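PDB 3PEB: dipeptidase from Streptococcus thermophilus, which is probably a manganese-dependent hydrolase of the M24B peptidase family, represented here by its creatinase/prolidase N-terminal domain alone. Local coordinates for residues 25-30 against 104-109; 98-103 against 121-126. All blocks are in the same frame, centred on the assembly; numbering follows the deposited sequence.

Interaction 1 of 2, residues 25-30 against 104-109. With EDO (1,2-ethanediol), chain E.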
ATOM      1  N   SER A  25       1.566   3.239   3.544  1.00 24.21           N
ATOM      2  CA  SER A  25       1.876   4.537   2.998  1.00 23.65           C
ATOM      3  C   SER A  25       3.163   5.167   3.514  1.00 24.86           C
ATOM      4  O   SER A  25       3.722   6.035   2.832  1.00 25.38           O
ATOM      5  CB  SER A  25       0.725   5.520   3.274  1.00 23.09           C
ATOM      6  OG  SER A  25       0.449   5.598   4.648  1.00 23.55           O
ATOM      7  N   ASP A  26       3.620   4.786   4.704  1.00 24.46           N
ATOM      8  CA  ASP A  26       4.787   5.398   5.305  1.00 25.16           C
ATOM      9  C   ASP A  26       6.001   4.865   4.571  1.00 25.84           C
ATOM     10  O   ASP A  26       6.188   3.642   4.510  1.00 24.36           O
ATOM     11  CB  ASP A  26       4.853   5.025   6.806  1.00 25.79           C
ATOM     12  CG  ASP A  26       5.947   5.749   7.538  1.00 29.10           C
ATOM     13  OD1 ASP A  26       6.909   6.230   6.896  1.00 28.84           O
ATOM     14  OD2 ASP A  26       5.814   5.894   8.767  1.00 30.50           O
ATOM     15  N   PRO A  27       6.822   5.763   3.972  1.00 26.09           N
ATOM     16  CA  PRO A  27       8.023   5.284   3.273  1.00 26.53           C
ATOM     17  C   PRO A  27       8.957   4.448   4.127  1.00 27.12           C
ATOM     18  O   PRO A  27       9.605   3.508   3.627  1.00 27.91           O
ATOM     19  CB  PRO A  27       8.720   6.595   2.823  1.00 27.68           C
ATOM     20  CG  PRO A  27       7.558   7.572   2.683  1.00 27.86           C
ATOM     21  CD  PRO A  27       6.681   7.238   3.874  1.00 26.78           C
ATOM     22  N   VAL A  28       9.013   4.746   5.415  1.00 28.16           N
ATOM     23  CA  VAL A  28       9.828   3.960   6.347  1.00 28.94           C
ATOM     24  C   VAL A  28       9.297   2.512   6.422  1.00 28.56           C
ATOM     25  O   VAL A  28      10.075   1.548   6.379  1.00 28.61           O
ATOM     26  CB  VAL A  28       9.868   4.634   7.731  1.00 30.36           C
ATOM     27  CG1 VAL A  28      10.598   3.764   8.737  1.00 32.90           C
ATOM     28  CG2 VAL A  28      10.544   6.045   7.623  1.00 31.74           C
ATOM     29  N   THR A  29       7.982   2.357   6.487  1.00 27.42           N
ATOM     30  CA  THR A  29       7.342   1.026   6.517  1.00 26.32           C
ATOM     31  C   THR A  29       7.499   0.305   5.185  1.00 26.87           C
ATOM     32  O   THR A  29       7.752  -0.921   5.173  1.00 27.95           O
ATOM     33  CB  THR A  29       5.838   1.113   6.857  1.00 26.86           C
ATOM     34  OG1 THR A  29       5.647   1.956   8.004  1.00 25.05           O
ATOM     35  CG2 THR A  29       5.202  -0.283   7.098  1.00 24.83           C
ATOM     36  N   VAL A  30       7.341   1.031   4.056  1.00 26.53           N
ATOM     37  CA  VAL A  30       7.545   0.397   2.763  1.00 26.06           C
ATOM     38  C   VAL A  30       8.966  -0.198   2.702  1.00 26.65           C
ATOM     39  O   VAL A  30       9.150  -1.339   2.313  1.00 26.52           O
ATOM     40  CB  VAL A  30       7.294   1.350   1.588  1.00 25.79           C
ATOM     41  CG1 VAL A  30       7.721   0.690   0.285  1.00 26.34           C
ATOM     42  CG2 VAL A  30       5.798   1.750   1.496  1.00 23.21           C
ATOM     43  N   PHE A 104      -2.767   4.973  10.130  1.00 25.48           N
ATOM     44  CA  PHE A 104      -3.470   6.217  10.496  1.00 26.62           C
ATOM     45  C   PHE A 104      -2.534   7.294  11.025  1.00 28.30           C
ATOM     46  O   PHE A 104      -2.878   8.467  10.948  1.00 28.75           O
ATOM     47  CB  PHE A 104      -4.554   5.969  11.534  1.00 28.07           C
ATOM     48  CG  PHE A 104      -5.811   5.278  11.006  1.00 28.58           C
ATOM     49  CD1 PHE A 104      -5.910   4.768   9.716  1.00 29.15           C
ATOM     50  CD2 PHE A 104      -6.909   5.141  11.857  1.00 31.64           C
ATOM     51  CE1 PHE A 104      -7.085   4.139   9.296  1.00 29.92           C
ATOM     52  CE2 PHE A 104      -8.060   4.514  11.445  1.00 31.47           C
ATOM     53  CZ  PHE A 104      -8.144   3.991  10.177  1.00 29.78           C
ATOM     54  N   ASP A 105      -1.375   6.922  11.577  1.00 28.36           N
ATOM     55  CA  ASP A 105      -0.425   7.920  12.040  1.00 29.80           C
ATOM     56  C   ASP A 105       0.324   8.557  10.867  1.00 28.03           C
ATOM     57  O   ASP A 105       0.877   9.641  11.012  1.00 29.53           O
ATOM     58  CB  ASP A 105       0.586   7.338  13.057  1.00 31.03           C
ATOM     59  CG  ASP A 105       0.021   7.169  14.462  1.00 36.09           C
ATOM     60  OD1 ASP A 105      -1.209   7.271  14.706  1.00 38.91           O
ATOM     61  OD2 ASP A 105       0.848   6.902  15.365  1.00 37.58           O
ATOM     62  N   ASN A 106       0.321   7.932   9.698  1.00 26.84           N
ATOM     63  CA  ASN A 106       1.068   8.421   8.557  1.00 26.27           C
ATOM     64  C   ASN A 106       0.191   9.137   7.524  1.00 26.22           C
ATOM     65  O   ASN A 106       0.578  10.178   7.009  1.00 26.51           O
ATOM     66  CB  ASN A 106       1.832   7.293   7.838  1.00 25.69           C
ATOM     67  CG  ASN A 106       2.526   7.775   6.564  1.00 26.70           C
ATOM     68  OD1 ASN A 106       2.062   7.524   5.452  1.00 25.98           O
ATOM     69  ND2 ASN A 106       3.629   8.530   6.737  1.00 26.86           N
ATOM     70  N   LEU A 107      -0.943   8.547   7.185  1.00 25.27           N
ATOM     71  CA  LEU A 107      -1.846   9.106   6.187  1.00 25.73           C
ATOM     72  C   LEU A 107      -2.409  10.429   6.642  1.00 25.68           C
ATOM     73  O   LEU A 107      -2.904  10.544   7.754  1.00 28.36           O
ATOM     74  CB  LEU A 107      -3.058   8.227   5.940  1.00 26.03           C
ATOM     75  CG  LEU A 107      -2.998   7.019   5.084  1.00 27.39           C
ATOM     76  CD1 LEU A 107      -4.419   6.386   5.113  1.00 28.11           C
ATOM     77  CD2 LEU A 107      -2.479   7.291   3.634  1.00 25.21           C
ATOM     78  N   ASN A 108      -2.313  11.433   5.796  1.00 24.61           N
ATOM     79  CA  ASN A 108      -3.056  12.659   6.028  1.00 24.60           C
ATOM     80  C   ASN A 108      -4.488  12.510   5.556  1.00 23.94           C
ATOM     81  O   ASN A 108      -4.819  11.533   4.909  1.00 23.03           O
ATOM     82  CB  ASN A 108      -2.319  13.892   5.509  1.00 25.71           C
ATOM     83  CG  ASN A 108      -2.205  13.931   3.994  1.00 26.17           C
ATOM     84  OD1 ASN A 108      -2.827  13.149   3.307  1.00 28.83           O
ATOM     85  ND2 ASN A 108      -1.358  14.827   3.492  1.00 27.14           N
ATOM     86  N   VAL A 109      -5.337  13.460   5.905  1.00 23.82           N
ATOM     87  CA  VAL A 109      -6.759  13.371   5.584  1.00 25.16           C
ATOM     88  C   VAL A 109      -6.966  13.445   4.052  1.00 24.61           C
ATOM     89  O   VAL A 109      -7.818  12.738   3.512  1.00 24.76           O
ATOM     90  CB  VAL A 109      -7.560  14.431   6.335  1.00 27.16           C
ATOM     91  CG1 VAL A 109      -9.016  14.520   5.806  1.00 29.04           C
ATOM     92  CG2 VAL A 109      -7.537  14.131   7.864  1.00 28.46           C
TER
HETATM   93  C1  EDO E 138       0.809  12.934   8.669  0.50 57.72           C
HETATM   94  O1  EDO E 138       1.990  12.240   8.254  0.50 58.33           O
HETATM   95  C2  EDO E 138       0.495  14.085   7.725  0.50 57.70           C
HETATM   96  O2  EDO E 138       1.159  15.282   8.138  0.50 58.17           O
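Ser25 and Asn106 meet tip to tip. Ser25 OG donates a hydrogen bond to Asn106 OD1 at 2.6 Å. The hydroxyl meets the carbonyl at a bend and is tilted 18° from the amide plane. Ser25 OG stands between its own backbone N and carbonyl carbon, and this carries it to the amide. Asn106 CG is anti to the backbone N (chi1 175°), which extends the amide toward residues 25-26. Its flat end then lies over the side chain of Asp26. The amide and carboxylate planes are only 10° apart and stacked, with Asn106 ND2 3.7 Å from Asp26 CG. Asp26 N is also near Asn106 OD1, but the angle is too poor for a bond; that N-H goes to Glu103 instead. The contact joins two loops of the creatinase/prolidase N-terminal domain. One carries strand 21-24 into helix 27-34, and the other leads from strand 96-102 to helix 109-118. Asp26 is the N-cap of helix 27-34. Its OD1 accepts from Val28 N at 3.0 Å, met from above the carboxylate plane. Leu107 CD2 lies 3.5 Å from Ser25 OG and also touches Ser25 CB, a van der Waals contact. Leu107 also packs on Phe112 and Leu115 of helix 109-118. The main-chain carbonyl Asn106 O accepts a 2.8 Å hydrogen bond from O1 of an ethanediol, probably from the crystallisation liquor.

Interaction 2 of 2, residues 98-103 against 121-126; sequences PIIYAE and GRFENL. With EDO (1,2-ethanediol), chain J.
Residues 98-103 and 121-126 pair in parallel through five backbone hydrogen bonds, and the axes of strands 100-102 and 122-125 lie at 42°. Arg122 N to Pro98 O starts the ladder and Leu126 N to Ala102 O, at 2.7 Å, ends it. Side chains alternate between the two faces. On one face Ile99 and Arg122 lie side by side. Ile99 CG1 lies over one face of the guanidinium, and Ile99 CD1 comes within 3.3 Å of Arg122 NH2. The Arg122 chain bends at chi3 (89°), which turns its guanidinium toward Glu124. Arg122 NE then donates a nearly straight hydrogen bond to Glu124 OE2, 3.0 Å long and in the guanidinium plane, part of a salt bridge within its own strand. The carboxylate accepts on its anti lone pair. Glu124 CB sits over one face of the Tyr101 ring, 3.7 Å from its centroid, as a CH-pi contact. Asn125 O and Leu126 N lie at the edge of that ring. The other face carries Ile100, Phe123 and Ala102. Ile100 CB lies over the Phe123 ring, and Ile100 CG2 is 3.7 Å from Phe123 CE2. Ala102 CB meets the edge of the same ring at Phe123 CD2, 4.0 Å away. Phe112 of helix 109-118 also meets Phe123 edge-to-face. At the end of the strand, Asn125 OD1 accepts from Thr127 N and Phe104 N. An ethanediol O1 takes the N-H of Phe123 at 2.8 Å. Strand 122-125 is outermost in the mixed sheet, and helix 109-118 connects it to strand 96-102 in a beta-alpha-beta unit.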
ATOM      1  N   PRO A  98     -14.139  -5.496   2.368  1.00 34.97           N
ATOM      2  CA  PRO A  98     -14.903  -5.021   3.512  1.00 35.18           C
ATOM      3  C   PRO A  98     -14.122  -4.325   4.626  1.00 33.34           C
ATOM      4  O   PRO A  98     -14.599  -3.330   5.166  1.00 32.26           O
ATOM      5  CB  PRO A  98     -15.567  -6.285   4.034  1.00 36.50           C
ATOM      6  CG  PRO A  98     -15.748  -7.126   2.828  1.00 37.84           C
ATOM      7  CD  PRO A  98     -14.537  -6.862   1.975  1.00 36.42           C
ATOM      8  N   ILE A  99     -12.950  -4.845   4.979  1.00 31.79           N
ATOM      9  CA  ILE A  99     -12.119  -4.235   6.004  1.00 30.07           C
ATOM     10  C   ILE A  99     -10.714  -4.016   5.463  1.00 28.43           C
ATOM     11  O   ILE A  99     -10.055  -4.967   4.993  1.00 26.92           O
ATOM     12  CB  ILE A  99     -12.054  -5.095   7.276  1.00 30.84           C
ATOM     13  CG1 ILE A  99     -13.460  -5.366   7.831  1.00 34.22           C
ATOM     14  CG2 ILE A  99     -11.162  -4.419   8.307  1.00 29.70           C
ATOM     15  CD1 ILE A  99     -13.516  -6.359   8.962  1.00 36.16           C
ATOM     16  N   ILE A 100     -10.261  -2.761   5.499  1.00 26.60           N
ATOM     17  CA  ILE A 100      -8.962  -2.392   4.968  1.00 25.57           C
ATOM     18  C   ILE A 100      -8.123  -1.778   6.066  1.00 24.94           C
ATOM     19  O   ILE A 100      -8.594  -0.868   6.764  1.00 25.76           O
ATOM     20  CB  ILE A 100      -9.104  -1.390   3.814  1.00 25.57           C
ATOM     21  CG1 ILE A 100      -9.936  -2.003   2.687  1.00 28.10           C
ATOM     22  CG2 ILE A 100      -7.729  -0.923   3.294  1.00 24.62           C
ATOM     23  CD1 ILE A 100     -10.311  -1.028   1.597  1.00 28.31           C
ATOM     24  N   TYR A 101      -6.879  -2.246   6.218  1.00 24.00           N
ATOM     25  CA  TYR A 101      -5.976  -1.673   7.208  1.00 24.09           C
ATOM     26  C   TYR A 101      -5.087  -0.608   6.554  1.00 23.52           C
ATOM     27  O   TYR A 101      -4.593  -0.808   5.466  1.00 24.08           O
ATOM     28  CB  TYR A 101      -5.129  -2.744   7.911  1.00 24.43           C
ATOM     29  CG  TYR A 101      -5.861  -3.340   9.088  1.00 26.22           C
ATOM     30  CD1 TYR A 101      -6.795  -4.352   8.904  1.00 27.24           C
ATOM     31  CD2 TYR A 101      -5.661  -2.845  10.379  1.00 27.15           C
ATOM     32  CE1 TYR A 101      -7.501  -4.869   9.979  1.00 29.51           C
ATOM     33  CE2 TYR A 101      -6.347  -3.351  11.455  1.00 28.29           C
ATOM     34  CZ  TYR A 101      -7.272  -4.372  11.253  1.00 29.05           C
ATOM     35  OH  TYR A 101      -7.966  -4.865  12.314  1.00 29.74           O
ATOM     36  N   ALA A 102      -4.878   0.506   7.251  1.00 23.56           N
ATOM     37  CA  ALA A 102      -4.022   1.584   6.758  1.00 22.95           C
ATOM     38  C   ALA A 102      -3.317   2.248   7.930  1.00 23.31           C
ATOM     39  O   ALA A 102      -3.709   2.076   9.096  1.00 24.28           O
ATOM     40  CB  ALA A 102      -4.840   2.609   5.926  1.00 23.09           C
ATOM     41  N   GLU A 103      -2.241   2.974   7.641  1.00 22.55           N
ATOM     42  CA  GLU A 103      -1.422   3.528   8.710  1.00 23.15           C
ATOM     43  C   GLU A 103      -1.944   4.917   9.095  1.00 24.20           C
ATOM     44  O   GLU A 103      -1.556   5.902   8.479  1.00 24.07           O
ATOM     45  CB  GLU A 103       0.034   3.628   8.284  1.00 22.44           C
ATOM     46  CG  GLU A 103       0.678   2.282   7.922  1.00 23.69           C
ATOM     47  CD  GLU A 103       2.096   2.453   7.446  1.00 24.40           C
ATOM     48  OE1 GLU A 103       2.258   2.698   6.224  1.00 23.98           O
ATOM     49  OE2 GLU A 103       3.039   2.381   8.291  1.00 25.72           O
ATOM     50  N   GLY A 121     -15.068   0.163   1.483  1.00 39.37           N
ATOM     51  CA  GLY A 121     -14.943  -0.605   2.708  1.00 38.83           C
ATOM     52  C   GLY A 121     -14.586   0.251   3.905  1.00 38.21           C
ATOM     53  O   GLY A 121     -14.423   1.473   3.795  1.00 39.03           O
ATOM     54  N   ARG A 122     -14.452  -0.420   5.039  1.00 36.93           N
ATOM     55  CA  ARG A 122     -14.198   0.185   6.325  1.00 37.07           C
ATOM     56  C   ARG A 122     -12.711   0.142   6.614  1.00 33.92           C
ATOM     57  O   ARG A 122     -12.070  -0.912   6.469  1.00 31.80           O
ATOM     58  CB  ARG A 122     -14.929  -0.612   7.416  1.00 39.29           C
ATOM     59  CG  ARG A 122     -14.720  -0.033   8.794  1.00 44.59           C
ATOM     60  CD  ARG A 122     -15.624  -0.663   9.825  1.00 50.88           C
ATOM     61  NE  ARG A 122     -15.011  -1.843  10.434  1.00 53.79           N
ATOM     62  CZ  ARG A 122     -15.450  -3.092  10.306  1.00 57.32           C
ATOM     63  NH1 ARG A 122     -16.524  -3.378   9.573  1.00 60.28           N
ATOM     64  NH2 ARG A 122     -14.809  -4.072  10.933  1.00 58.52           N
ATOM     65  N   PHE A 123     -12.163   1.268   7.054  1.00 31.48           N
ATOM     66  CA  PHE A 123     -10.753   1.336   7.348  1.00 29.58           C
ATOM     67  C   PHE A 123     -10.479   1.172   8.846  1.00 29.91           C
ATOM     68  O   PHE A 123     -11.192   1.716   9.710  1.00 30.63           O
ATOM     69  CB  PHE A 123     -10.158   2.653   6.860  1.00 29.57           C
ATOM     70  CG  PHE A 123      -9.956   2.727   5.371  1.00 28.98           C
ATOM     71  CD1 PHE A 123     -11.018   2.976   4.518  1.00 31.78           C
ATOM     72  CD2 PHE A 123      -8.688   2.618   4.841  1.00 30.38           C
ATOM     73  CE1 PHE A 123     -10.813   3.073   3.138  1.00 31.35           C
ATOM     74  CE2 PHE A 123      -8.467   2.716   3.455  1.00 29.98           C
ATOM     75  CZ  PHE A 123      -9.533   2.930   2.614  1.00 31.41           C
ATOM     76  N   GLU A 124      -9.406   0.453   9.133  1.00 28.14           N
ATOM     77  CA  GLU A 124      -8.916   0.204  10.480  1.00 29.34           C
ATOM     78  C   GLU A 124      -7.439   0.530  10.521  1.00 28.14           C
ATOM     79  O   GLU A 124      -6.792   0.581   9.483  1.00 27.62           O
ATOM     80  CB  GLU A 124      -9.112  -1.255  10.886  1.00 30.51           C
ATOM     81  CG  GLU A 124     -10.578  -1.716  10.990  1.00 33.83           C
ATOM     82  CD  GLU A 124     -11.342  -1.102  12.153  1.00 41.52           C
ATOM     83  OE1 GLU A 124     -10.716  -0.489  13.054  1.00 43.88           O
ATOM     84  OE2 GLU A 124     -12.591  -1.238  12.162  1.00 45.34           O
ATOM     85  N   ASN A 125      -6.917   0.752  11.725  1.00 28.44           N
ATOM     86  CA  ASN A 125      -5.560   1.271  11.922  1.00 28.37           C
ATOM     87  C   ASN A 125      -4.484   0.159  12.016  1.00 27.58           C
ATOM     88  O   ASN A 125      -4.523  -0.662  12.907  1.00 28.44           O
ATOM     89  CB  ASN A 125      -5.516   2.087  13.203  1.00 29.59           C
ATOM     90  CG  ASN A 125      -4.260   2.901  13.346  1.00 30.30           C
ATOM     91  OD1 ASN A 125      -3.440   2.990  12.424  1.00 26.22           O
ATOM     92  ND2 ASN A 125      -4.131   3.576  14.508  1.00 31.34           N
ATOM     93  N   LEU A 126      -3.545   0.187  11.081  1.00 26.07           N
ATOM     94  CA  LEU A 126      -2.399  -0.729  10.988  1.00 25.32           C
ATOM     95  C   LEU A 126      -1.203  -0.271  11.794  1.00 25.66           C
ATOM     96  O   LEU A 126      -0.278  -1.058  12.031  1.00 25.86           O
ATOM     97  CB  LEU A 126      -1.954  -0.831   9.532  1.00 24.47           C
ATOM     98  CG  LEU A 126      -0.958  -1.943   9.146  1.00 25.13           C
ATOM     99  CD1 LEU A 126      -1.565  -3.337   9.409  1.00 27.14           C
ATOM    100  CD2 LEU A 126      -0.588  -1.756   7.678  1.00 24.36           C
TER
HETATM  101  C1  EDO J 143     -14.333   4.866   7.790  1.00 66.01           C
HETATM  102  O1  EDO J 143     -13.715   3.624   7.446  1.00 60.79           O
HETATM  103  C2  EDO J 143     -15.186   5.310   6.607  1.00 66.45           C
HETATM  104  O2  EDO J 143     -15.026   4.395   5.506  1.00 67.01           O

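In the fold
Interaction 2 is partly buried and joins two neighbouring strands of the sheet. Interaction 1 is a surface contact between loops beyond the ends of strands 21-24 and 96-102. Interaction 1 is small and rests on one side-chain hydrogen bond and a stacked amide. Interaction 2 is larger, with a regular backbone ladder and an apolar face; on its other face a salt bridge runs along strand 122-125. Glu103 ties them together. It follows strand 96-102, and its buried carboxylate accepts from Ser25 N, Asp26 N and Thr29 OG1, just before and in the first turn of helix 27-34. Phe104 also packs its CZ on the backbone of Phe123 and Glu124.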